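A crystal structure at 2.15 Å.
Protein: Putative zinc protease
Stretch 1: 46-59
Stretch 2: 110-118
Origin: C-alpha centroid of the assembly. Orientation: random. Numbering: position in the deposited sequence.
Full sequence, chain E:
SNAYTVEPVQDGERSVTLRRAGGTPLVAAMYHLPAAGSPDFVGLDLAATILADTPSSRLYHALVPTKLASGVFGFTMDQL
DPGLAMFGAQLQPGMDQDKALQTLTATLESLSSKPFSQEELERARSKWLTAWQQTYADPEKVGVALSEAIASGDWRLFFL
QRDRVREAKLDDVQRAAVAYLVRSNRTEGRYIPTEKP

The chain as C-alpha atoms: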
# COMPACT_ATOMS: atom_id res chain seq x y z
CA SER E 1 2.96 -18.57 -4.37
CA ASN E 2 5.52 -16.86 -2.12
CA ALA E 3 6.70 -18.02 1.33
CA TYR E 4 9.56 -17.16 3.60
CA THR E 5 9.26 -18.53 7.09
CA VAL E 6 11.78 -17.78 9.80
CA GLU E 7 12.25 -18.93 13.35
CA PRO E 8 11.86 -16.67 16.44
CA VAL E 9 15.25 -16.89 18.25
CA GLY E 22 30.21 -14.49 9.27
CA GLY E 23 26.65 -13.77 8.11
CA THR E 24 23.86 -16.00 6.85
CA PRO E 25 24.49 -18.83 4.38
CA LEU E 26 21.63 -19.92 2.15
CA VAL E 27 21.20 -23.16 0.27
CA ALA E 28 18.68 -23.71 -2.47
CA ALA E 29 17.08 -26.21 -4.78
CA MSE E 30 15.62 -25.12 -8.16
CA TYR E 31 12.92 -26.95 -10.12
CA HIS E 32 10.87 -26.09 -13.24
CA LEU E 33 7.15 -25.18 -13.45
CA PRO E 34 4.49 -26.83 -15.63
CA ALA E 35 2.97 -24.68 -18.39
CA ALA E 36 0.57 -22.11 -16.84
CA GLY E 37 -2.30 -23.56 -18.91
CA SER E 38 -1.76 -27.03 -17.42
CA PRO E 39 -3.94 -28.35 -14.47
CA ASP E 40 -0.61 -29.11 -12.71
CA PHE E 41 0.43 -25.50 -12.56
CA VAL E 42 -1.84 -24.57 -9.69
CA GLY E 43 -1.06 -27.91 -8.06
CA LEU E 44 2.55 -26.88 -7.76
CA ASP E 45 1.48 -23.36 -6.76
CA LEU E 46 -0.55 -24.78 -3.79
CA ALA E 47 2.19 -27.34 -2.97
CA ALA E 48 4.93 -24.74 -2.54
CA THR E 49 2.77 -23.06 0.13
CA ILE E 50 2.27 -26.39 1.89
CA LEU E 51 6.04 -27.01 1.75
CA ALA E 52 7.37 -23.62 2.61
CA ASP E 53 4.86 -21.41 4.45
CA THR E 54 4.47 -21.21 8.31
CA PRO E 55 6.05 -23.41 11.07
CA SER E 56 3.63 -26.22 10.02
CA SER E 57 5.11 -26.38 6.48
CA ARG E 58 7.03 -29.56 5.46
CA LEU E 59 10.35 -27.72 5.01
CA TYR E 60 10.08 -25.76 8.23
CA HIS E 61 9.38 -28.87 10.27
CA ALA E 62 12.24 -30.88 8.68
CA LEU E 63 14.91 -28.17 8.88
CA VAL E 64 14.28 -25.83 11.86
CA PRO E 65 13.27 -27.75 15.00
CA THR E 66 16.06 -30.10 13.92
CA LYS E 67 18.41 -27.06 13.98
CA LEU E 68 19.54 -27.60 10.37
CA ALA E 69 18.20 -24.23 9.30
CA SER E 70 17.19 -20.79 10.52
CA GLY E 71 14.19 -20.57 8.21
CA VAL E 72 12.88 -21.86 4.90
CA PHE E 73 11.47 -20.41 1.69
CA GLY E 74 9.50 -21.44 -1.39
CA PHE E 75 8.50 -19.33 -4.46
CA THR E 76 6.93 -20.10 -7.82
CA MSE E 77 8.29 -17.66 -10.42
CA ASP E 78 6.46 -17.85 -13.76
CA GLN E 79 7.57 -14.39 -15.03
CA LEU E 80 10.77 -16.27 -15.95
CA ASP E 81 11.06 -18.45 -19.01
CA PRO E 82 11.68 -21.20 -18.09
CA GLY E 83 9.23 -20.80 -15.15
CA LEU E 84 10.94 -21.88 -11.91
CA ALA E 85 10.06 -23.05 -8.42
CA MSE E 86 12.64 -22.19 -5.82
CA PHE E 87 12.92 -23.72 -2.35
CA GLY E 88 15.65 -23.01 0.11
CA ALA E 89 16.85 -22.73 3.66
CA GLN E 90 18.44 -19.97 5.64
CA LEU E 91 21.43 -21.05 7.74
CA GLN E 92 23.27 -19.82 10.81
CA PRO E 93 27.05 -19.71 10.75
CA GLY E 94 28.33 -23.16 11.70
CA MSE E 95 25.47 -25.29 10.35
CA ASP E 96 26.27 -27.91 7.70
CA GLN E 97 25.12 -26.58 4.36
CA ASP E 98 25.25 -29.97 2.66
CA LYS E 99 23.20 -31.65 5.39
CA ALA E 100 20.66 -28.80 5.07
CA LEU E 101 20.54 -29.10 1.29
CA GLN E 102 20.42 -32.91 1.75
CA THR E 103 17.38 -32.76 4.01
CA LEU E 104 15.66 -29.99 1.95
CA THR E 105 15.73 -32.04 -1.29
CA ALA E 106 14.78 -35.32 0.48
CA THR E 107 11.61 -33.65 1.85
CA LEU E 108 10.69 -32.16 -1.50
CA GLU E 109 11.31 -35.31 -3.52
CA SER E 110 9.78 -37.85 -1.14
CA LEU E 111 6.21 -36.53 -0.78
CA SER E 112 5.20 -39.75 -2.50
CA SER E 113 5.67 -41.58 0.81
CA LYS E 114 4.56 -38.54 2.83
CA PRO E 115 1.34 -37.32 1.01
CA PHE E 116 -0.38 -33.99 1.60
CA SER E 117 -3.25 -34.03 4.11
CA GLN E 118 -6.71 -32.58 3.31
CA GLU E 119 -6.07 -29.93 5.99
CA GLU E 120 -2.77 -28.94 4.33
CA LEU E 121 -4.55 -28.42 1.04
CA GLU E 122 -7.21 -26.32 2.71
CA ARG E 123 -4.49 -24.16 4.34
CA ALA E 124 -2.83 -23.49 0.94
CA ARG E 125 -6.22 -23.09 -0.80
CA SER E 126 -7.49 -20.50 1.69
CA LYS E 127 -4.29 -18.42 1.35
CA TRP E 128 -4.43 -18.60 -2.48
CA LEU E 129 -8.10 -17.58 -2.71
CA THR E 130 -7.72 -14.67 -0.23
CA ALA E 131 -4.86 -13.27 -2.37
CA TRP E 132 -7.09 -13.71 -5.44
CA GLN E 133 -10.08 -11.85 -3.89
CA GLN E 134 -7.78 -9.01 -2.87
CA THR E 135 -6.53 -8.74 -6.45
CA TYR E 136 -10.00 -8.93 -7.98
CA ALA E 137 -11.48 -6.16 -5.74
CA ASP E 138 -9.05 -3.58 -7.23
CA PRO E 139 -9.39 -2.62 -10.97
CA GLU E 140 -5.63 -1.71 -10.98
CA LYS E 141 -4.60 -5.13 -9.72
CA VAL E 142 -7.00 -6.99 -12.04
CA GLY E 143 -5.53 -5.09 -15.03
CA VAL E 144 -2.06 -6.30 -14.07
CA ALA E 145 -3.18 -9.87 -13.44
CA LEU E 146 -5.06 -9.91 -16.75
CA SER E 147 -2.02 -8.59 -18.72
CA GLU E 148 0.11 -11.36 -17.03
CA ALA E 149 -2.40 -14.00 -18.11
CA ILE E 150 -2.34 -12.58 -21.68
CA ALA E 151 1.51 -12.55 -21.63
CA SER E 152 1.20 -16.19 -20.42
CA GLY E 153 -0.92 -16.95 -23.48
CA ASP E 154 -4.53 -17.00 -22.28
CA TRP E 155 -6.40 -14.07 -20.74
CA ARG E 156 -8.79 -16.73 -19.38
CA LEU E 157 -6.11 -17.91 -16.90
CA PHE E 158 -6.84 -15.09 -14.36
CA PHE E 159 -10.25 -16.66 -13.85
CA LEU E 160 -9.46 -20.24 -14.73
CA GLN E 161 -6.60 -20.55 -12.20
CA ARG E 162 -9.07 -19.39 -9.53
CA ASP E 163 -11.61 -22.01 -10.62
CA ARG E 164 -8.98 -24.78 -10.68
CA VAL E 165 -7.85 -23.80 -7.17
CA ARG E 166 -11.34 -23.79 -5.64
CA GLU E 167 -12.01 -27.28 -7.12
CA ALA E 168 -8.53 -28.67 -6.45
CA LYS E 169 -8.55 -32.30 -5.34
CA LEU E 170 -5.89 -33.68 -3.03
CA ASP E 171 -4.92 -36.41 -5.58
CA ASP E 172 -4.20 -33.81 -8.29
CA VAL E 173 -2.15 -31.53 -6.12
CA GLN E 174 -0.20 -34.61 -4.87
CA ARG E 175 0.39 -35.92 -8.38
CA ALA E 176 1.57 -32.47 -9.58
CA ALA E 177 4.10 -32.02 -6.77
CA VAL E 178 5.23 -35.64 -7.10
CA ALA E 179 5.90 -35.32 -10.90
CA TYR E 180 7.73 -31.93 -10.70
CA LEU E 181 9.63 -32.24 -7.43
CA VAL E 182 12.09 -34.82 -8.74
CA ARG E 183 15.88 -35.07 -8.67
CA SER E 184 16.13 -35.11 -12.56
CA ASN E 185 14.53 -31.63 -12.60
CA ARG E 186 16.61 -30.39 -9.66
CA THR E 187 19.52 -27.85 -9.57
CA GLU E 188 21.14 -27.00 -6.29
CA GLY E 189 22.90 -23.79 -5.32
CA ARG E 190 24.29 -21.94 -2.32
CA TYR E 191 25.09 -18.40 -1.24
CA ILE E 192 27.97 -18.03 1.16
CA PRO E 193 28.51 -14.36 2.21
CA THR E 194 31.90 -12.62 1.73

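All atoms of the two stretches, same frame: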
# COMPACT_ATOMS: atom_id res chain seq x y z
N LEU E 46 -0.02 -24.42 -5.14
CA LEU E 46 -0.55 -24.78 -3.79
C LEU E 46 0.46 -25.58 -2.96
O LEU E 46 0.62 -25.31 -1.78
CB LEU E 46 -1.84 -25.55 -3.93
CG LEU E 46 -2.98 -24.78 -4.62
CD1 LEU E 46 -4.12 -25.74 -5.01
CD2 LEU E 46 -3.43 -23.65 -3.69
N ALA E 47 1.15 -26.54 -3.60
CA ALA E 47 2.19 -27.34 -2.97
C ALA E 47 3.30 -26.51 -2.35
O ALA E 47 3.74 -26.80 -1.21
CB ALA E 47 2.78 -28.27 -3.98
N ALA E 48 3.82 -25.52 -3.08
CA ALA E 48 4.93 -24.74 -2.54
C ALA E 48 4.53 -24.04 -1.24
O ALA E 48 5.35 -23.88 -0.34
CB ALA E 48 5.47 -23.77 -3.58
N THR E 49 3.27 -23.67 -1.12
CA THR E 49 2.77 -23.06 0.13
C THR E 49 2.70 -24.11 1.24
O THR E 49 3.00 -23.80 2.39
CB THR E 49 1.34 -22.52 -0.05
OG1 THR E 49 1.32 -21.46 -0.97
CG2 THR E 49 0.75 -22.03 1.26
N ILE E 50 2.30 -25.34 0.89
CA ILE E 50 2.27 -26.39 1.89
C ILE E 50 3.69 -26.69 2.36
O ILE E 50 3.90 -26.94 3.52
CB ILE E 50 1.63 -27.68 1.36
CG1 ILE E 50 0.12 -27.48 1.11
CG2 ILE E 50 1.96 -28.88 2.32
CD1 ILE E 50 -0.49 -28.57 0.21
N LEU E 51 4.65 -26.69 1.44
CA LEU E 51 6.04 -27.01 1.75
C LEU E 51 6.80 -25.95 2.50
O LEU E 51 7.72 -26.26 3.28
CB LEU E 51 6.83 -27.33 0.44
CG LEU E 51 6.23 -28.57 -0.25
CD1 LEU E 51 6.52 -28.56 -1.73
CD2 LEU E 51 6.67 -29.87 0.43
N ALA E 52 6.45 -24.70 2.25
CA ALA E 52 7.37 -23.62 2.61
C ALA E 52 6.83 -22.59 3.55
O ALA E 52 7.60 -21.88 4.14
CB ALA E 52 7.94 -22.95 1.32
N ASP E 53 5.52 -22.51 3.70
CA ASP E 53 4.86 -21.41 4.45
C ASP E 53 4.35 -21.79 5.85
O ASP E 53 3.59 -22.78 6.00
CB ASP E 53 3.72 -20.91 3.57
CG ASP E 53 3.05 -19.69 4.12
OD1 ASP E 53 3.77 -18.79 4.58
OD2 ASP E 53 1.80 -19.62 4.08
N THR E 54 4.75 -20.99 6.85
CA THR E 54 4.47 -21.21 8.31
C THR E 54 5.25 -22.39 8.93
O THR E 54 5.64 -23.33 8.22
CB THR E 54 2.96 -21.43 8.67
OG1 THR E 54 2.66 -22.82 8.50
CG2 THR E 54 2.02 -20.56 7.79
N PRO E 55 5.40 -22.37 10.26
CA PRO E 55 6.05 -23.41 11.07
C PRO E 55 5.51 -24.82 10.86
O PRO E 55 6.25 -25.77 11.10
CB PRO E 55 5.76 -22.96 12.49
CG PRO E 55 5.65 -21.47 12.38
CD PRO E 55 4.93 -21.24 11.11
N SER E 56 4.26 -24.94 10.40
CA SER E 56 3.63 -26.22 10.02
C SER E 56 4.04 -26.78 8.65
O SER E 56 3.71 -27.94 8.35
CB SER E 56 2.12 -26.06 9.97
OG SER E 56 1.61 -25.86 11.26
N SER E 57 4.74 -25.98 7.84
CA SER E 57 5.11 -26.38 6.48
C SER E 57 6.11 -27.56 6.53
O SER E 57 6.80 -27.72 7.51
CB SER E 57 5.75 -25.21 5.77
OG SER E 57 7.03 -24.96 6.34
N ARG E 58 6.22 -28.34 5.45
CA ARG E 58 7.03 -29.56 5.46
C ARG E 58 8.51 -29.18 5.65
O ARG E 58 9.20 -29.74 6.52
CB ARG E 58 6.83 -30.40 4.18
CG ARG E 58 5.40 -30.95 3.93
CD ARG E 58 4.93 -31.90 5.09
NE ARG E 58 3.66 -32.61 4.86
CZ ARG E 58 3.55 -33.76 4.19
NH1 ARG E 58 4.62 -34.34 3.65
NH2 ARG E 58 2.37 -34.32 4.02
N LEU E 59 8.99 -28.22 4.86
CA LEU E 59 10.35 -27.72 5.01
C LEU E 59 10.66 -27.21 6.43
O LEU E 59 11.68 -27.59 7.03
CB LEU E 59 10.69 -26.68 3.94
CG LEU E 59 10.74 -27.22 2.50
CD1 LEU E 59 10.86 -26.07 1.43
CD2 LEU E 59 11.87 -28.18 2.34
N SER E 110 10.37 -36.62 -1.69
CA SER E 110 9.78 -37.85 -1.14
C SER E 110 8.33 -37.74 -0.64
O SER E 110 7.88 -38.53 0.19
CB SER E 110 10.70 -38.43 -0.07
OG SER E 110 10.63 -37.63 1.10
N LEU E 111 7.60 -36.76 -1.16
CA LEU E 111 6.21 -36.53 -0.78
C LEU E 111 5.36 -37.74 -1.14
O LEU E 111 4.26 -37.94 -0.59
CB LEU E 111 5.68 -35.28 -1.52
CG LEU E 111 6.34 -33.97 -1.11
CD1 LEU E 111 6.03 -32.87 -2.16
CD2 LEU E 111 5.91 -33.54 0.30
N SER E 112 5.89 -38.55 -2.05
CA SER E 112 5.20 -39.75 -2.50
C SER E 112 4.87 -40.71 -1.32
O SER E 112 3.82 -41.37 -1.27
CB SER E 112 6.08 -40.45 -3.53
OG SER E 112 5.32 -41.42 -4.24
N SER E 113 5.80 -40.77 -0.38
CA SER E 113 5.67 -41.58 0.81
C SER E 113 5.27 -40.73 2.02
O SER E 113 5.22 -41.23 3.15
CB SER E 113 7.02 -42.19 1.08
OG SER E 113 7.96 -41.13 1.27
N LYS E 114 5.01 -39.44 1.79
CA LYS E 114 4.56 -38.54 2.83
C LYS E 114 3.47 -37.55 2.31
O LYS E 114 3.67 -36.34 2.38
CB LYS E 114 5.78 -37.77 3.37
CG LYS E 114 5.79 -37.57 4.88
CD LYS E 114 7.12 -36.96 5.34
CE LYS E 114 7.17 -36.76 6.86
NZ LYS E 114 6.05 -35.89 7.31
N PRO E 115 2.33 -38.06 1.80
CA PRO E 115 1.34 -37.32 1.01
C PRO E 115 0.65 -36.18 1.76
O PRO E 115 0.37 -36.28 2.94
CB PRO E 115 0.29 -38.38 0.68
CG PRO E 115 0.36 -39.34 1.81
CD PRO E 115 1.83 -39.39 2.20
N PHE E 116 0.40 -35.08 1.06
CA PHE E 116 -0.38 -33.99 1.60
C PHE E 116 -1.68 -34.48 2.29
O PHE E 116 -2.37 -35.40 1.80
CB PHE E 116 -0.73 -33.02 0.45
CG PHE E 116 0.48 -32.39 -0.20
CD1 PHE E 116 0.54 -32.22 -1.58
CD2 PHE E 116 1.57 -31.95 0.56
CE1 PHE E 116 1.66 -31.62 -2.19
CE2 PHE E 116 2.73 -31.36 -0.06
CZ PHE E 116 2.76 -31.20 -1.42
N SER E 117 -1.99 -33.84 3.42
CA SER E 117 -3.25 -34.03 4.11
C SER E 117 -4.30 -33.10 3.52
O SER E 117 -3.94 -32.07 2.90
CB SER E 117 -3.07 -33.67 5.58
OG SER E 117 -2.91 -32.25 5.69
N GLN E 118 -5.57 -33.42 3.75
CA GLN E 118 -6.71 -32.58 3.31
C GLN E 118 -6.59 -31.19 3.91
O GLN E 118 -6.75 -30.19 3.19
CB GLN E 118 -8.07 -33.20 3.70
CG GLN E 118 -9.31 -32.56 3.04
CD GLN E 118 -9.15 -32.30 1.55
OE1 GLN E 118 -8.61 -33.12 0.80
NE2 GLN E 118 -9.57 -31.11 1.11

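Stretch 1 opens with the end of a helix, residues 46–52, which Asp-53 leaves by abandoning helical phi/psi. A type I turn from Thr-54 to Ser-57 then reverses the chain, and a second helix begins at Arg-58, with Ser-57 at its N-cap. The turn is held by Ser-57 N to Thr-54 O (2.8 Å), and the new helix is tied back to the first by Leu-59 N to Leu-51 O (2.8 Å). Stretch 2 passes through a short 3-10 segment, residues 111–113, and then runs extended through Pro-115 and Phe-116 to Ser-117, the N-cap of the next helix. The backbones stay well apart, with Ile-50 CA and Phe-116 CA separated by 8.1 Å, so side chains fill the gap.

Phe-116 forms the apolar half of the contact. Ile-50 CD1 lies over one face of its ring, 4.0 Å from the centroid and 13° off the normal, a CH-pi arrangement, while Ile-50 CG2 approaches Phe-116 CE2 to 3.5 Å. Ala-47 CB packs 3.9 Å from Phe-116 CZ. Leu-51 CD2 sits at the ring edge and also meets Leu-111 CD2 at 3.8 Å, extending the apolar surface toward the 3-10 segment.

Arg-58 supplies the polar half, reaching the backbone carbonyls of Lys-114 and Pro-115. Its NH1 and NH2 both donate to Lys-114 O, at 2.6 and 2.9 Å respectively, so that one acceptor is shared between the two nitrogens; NH2 adds a weak hydrogen bond to Pro-115 O at 3.0 Å. Phe-116 CD2 lies over one guanidinium face and Lys-114 NZ over the opposite one. The latter places like charges close together, with Arg-58 NH1 and Lys-114 NZ 4.2 Å apart, so Lys-114 engages Arg-58 favorably through its backbone carbonyl rather than its amine.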